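Local structure of phosphocarrier protein HPr (Mycoplasma capricolum, 1PCH) at residues A1-I6 with I60-D65. The protein carries phosphoryl groups, by way of a phosphohistidine intermediate, in the phosphoenolpyruvate-dependent sugar phosphotransferase system that phosphorylates sugars as they enter the cell. Sequence-based numbering, arbitrary orientation.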
loop_
_atom_site.group_PDB
_atom_site.type_symbol
_atom_site.label_atom_id
_atom_site.label_comp_id
_atom_site.label_asym_id
_atom_site.label_seq_id
_atom_site.Cartn_x
_atom_site.Cartn_y
_atom_site.Cartn_z
ATOM N N ALA A 1 -3.735 1.476 12.943
ATOM C CA ALA A 1 -3.750 0.112 12.451
ATOM C C ALA A 1 -2.607 -0.058 11.436
ATOM O O ALA A 1 -2.334 0.838 10.666
ATOM C CB ALA A 1 -5.089 -0.191 11.773
ATOM N N LYS A 2 -1.965 -1.234 11.470
ATOM C CA LYS A 2 -0.854 -1.408 10.544
ATOM C C LYS A 2 -0.506 -2.826 10.226
ATOM O O LYS A 2 -0.796 -3.810 10.914
ATOM C CB LYS A 2 0.358 -0.676 11.122
ATOM C CG LYS A 2 1.198 -1.460 12.071
ATOM C CD LYS A 2 2.072 -0.533 12.937
ATOM C CE LYS A 2 3.188 0.110 12.156
ATOM N NZ LYS A 2 3.975 1.090 12.967
ATOM N N PHE A 3 0.259 -2.953 9.118
ATOM C CA PHE A 3 0.739 -4.242 8.702
ATOM C C PHE A 3 1.972 -4.048 7.827
ATOM O O PHE A 3 2.175 -3.002 7.240
ATOM C CB PHE A 3 -0.289 -5.120 8.042
ATOM C CG PHE A 3 -0.598 -4.824 6.594
ATOM C CD1 PHE A 3 0.138 -5.399 5.592
ATOM C CD2 PHE A 3 -1.639 -3.955 6.277
ATOM C CE1 PHE A 3 -0.138 -5.134 4.254
ATOM C CE2 PHE A 3 -1.926 -3.692 4.946
ATOM C CZ PHE A 3 -1.175 -4.273 3.952
ATOM N N SER A 4 2.816 -5.078 7.848
ATOM C CA SER A 4 4.029 -4.985 7.044
ATOM C C SER A 4 4.040 -6.178 6.149
ATOM O O SER A 4 3.421 -7.223 6.434
ATOM C CB SER A 4 5.262 -4.934 7.935
ATOM O OG SER A 4 5.243 -3.864 8.819
ATOM N N ALA A 5 4.678 -6.059 4.988
ATOM C CA ALA A 5 4.704 -7.233 4.102
ATOM C C ALA A 5 5.907 -7.065 3.179
ATOM O O ALA A 5 6.400 -5.946 2.990
ATOM C CB ALA A 5 3.445 -7.425 3.338
ATOM N N ILE A 6 6.313 -8.122 2.552
ATOM C CA ILE A 6 7.444 -7.949 1.596
ATOM C C ILE A 6 6.807 -7.951 0.202
ATOM O O ILE A 6 5.995 -8.806 -0.074
ATOM C CB ILE A 6 8.382 -9.158 1.709
ATOM C CG1 ILE A 6 9.076 -9.253 3.080
ATOM C CG2 ILE A 6 9.369 -9.216 0.570
ATOM C CD1 ILE A 6 9.717 -7.989 3.533
ATOM N N ILE A 60 7.490 -3.264 3.206
ATOM C CA ILE A 60 6.698 -2.052 3.358
ATOM C C ILE A 60 5.816 -2.213 4.596
ATOM O O ILE A 60 5.515 -3.312 5.033
ATOM C CB ILE A 60 5.832 -1.829 2.133
ATOM C CG1 ILE A 60 4.830 -2.978 1.863
ATOM C CG2 ILE A 60 6.699 -1.567 0.913
ATOM C CD1 ILE A 60 3.452 -2.513 1.489
ATOM N N THR A 61 5.402 -1.047 5.075
ATOM C CA THR A 61 4.506 -0.984 6.200
ATOM C C THR A 61 3.360 -0.036 5.807
ATOM O O THR A 61 3.640 0.972 5.187
ATOM C CB THR A 61 5.214 -0.404 7.445
ATOM O OG1 THR A 61 6.247 -1.356 7.807
ATOM C CG2 THR A 61 4.217 -0.429 8.600
ATOM N N ILE A 62 2.159 -0.501 6.045
ATOM C CA ILE A 62 0.989 0.312 5.794
ATOM C C ILE A 62 0.365 0.664 7.168
ATOM O O ILE A 62 0.172 -0.221 8.014
ATOM C CB ILE A 62 -0.061 -0.371 4.929
ATOM C CG1 ILE A 62 0.438 -0.846 3.594
ATOM C CG2 ILE A 62 -1.288 0.524 4.779
ATOM C CD1 ILE A 62 0.799 0.247 2.638
ATOM N N GLN A 63 0.177 1.938 7.373
ATOM C CA GLN A 63 -0.350 2.473 8.607
ATOM C C GLN A 63 -1.671 3.222 8.284
ATOM O O GLN A 63 -1.631 4.064 7.409
ATOM C CB GLN A 63 0.596 3.481 9.261
ATOM C CG GLN A 63 0.140 3.979 10.628
ATOM C CD GLN A 63 1.175 3.627 11.712
ATOM O OE1 GLN A 63 0.968 2.683 12.464
ATOM N NE2 GLN A 63 2.275 4.361 11.751
ATOM N N ALA A 64 -2.713 2.835 8.968
ATOM C CA ALA A 64 -4.015 3.522 8.741
ATOM C C ALA A 64 -4.387 4.178 10.083
ATOM O O ALA A 64 -4.282 3.534 11.128
ATOM C CB ALA A 64 -5.043 2.532 8.305
ATOM N N ASP A 65 -4.764 5.426 10.039
ATOM C CA ASP A 65 -5.159 6.129 11.264
ATOM C C ASP A 65 -6.472 6.835 10.985
ATOM O O ASP A 65 -6.675 7.597 10.042
ATOM C CB ASP A 65 -4.082 7.027 11.804
ATOM C CG ASP A 65 -2.733 6.307 11.923
ATOM O OD1 ASP A 65 -2.644 5.341 12.716
ATOM O OD2 ASP A 65 -1.784 6.685 11.194
#
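Phe3 and Ile62 exchange two backbone hydrogen bonds, Phe3 N to Ile62 O (2.9 Å) and Ile62 N to Phe3 O (2.8 Å), and Ala5 with Ile60 and Ala1 with Ala64 repeat the arrangement. Strand 2-6 thus runs antiparallel to 60-65, their N-to-C directions 162° apart. In the non-hydrogen-bonded pairs between them the CA atoms come closer, and bent CA-H...O contacts run to carbonyls of the adjoining pair, as from Lys2 CA to Ile62 O at 3.0 Å.

Apolar side chains occupy the face toward helix 69-82. Phe3 CG sits between its own N and carbonyl carbon (chi1 79°), and the ring lies alongside Ile62, pointing the same way. Ile62 CB makes an off-centre CH-pi contact, 4.3 Å from the ring centroid, while Phe3 CZ meets Ile62 CG1 at 3.8 Å. Phe3 also touches Ile73 and Lys77 of that helix, and the buried, beta-branched Ile62 suits a strand facing the core and meets Ile32 and Ile34 of strand 31-36. This is the open-faced beta-sandwich of HPr, a four-stranded antiparallel sheet with helices on one side; strand 2-6 forms one edge, and 59-65 lies between it and 31-36.

Lys2, Ser4, Thr61 and Gln63 point to the other face, where Lys2 and Ser4 are exposed to solvent and polar groups suit. Ser4 OG and Thr61 OG1 share a hydrogen bond of 2.9 Å; both oxygens stand anti to their carbonyl carbons, which brings the hydroxyls together across the pair. Next along, the aliphatic chain of Lys2 crosses Gln63, CD and CE of Lys2 each packing against Gln63 OE1 at 3.4 Å, and Lys2 CE also rests 3.7 Å from the methyl CG2 of Thr61.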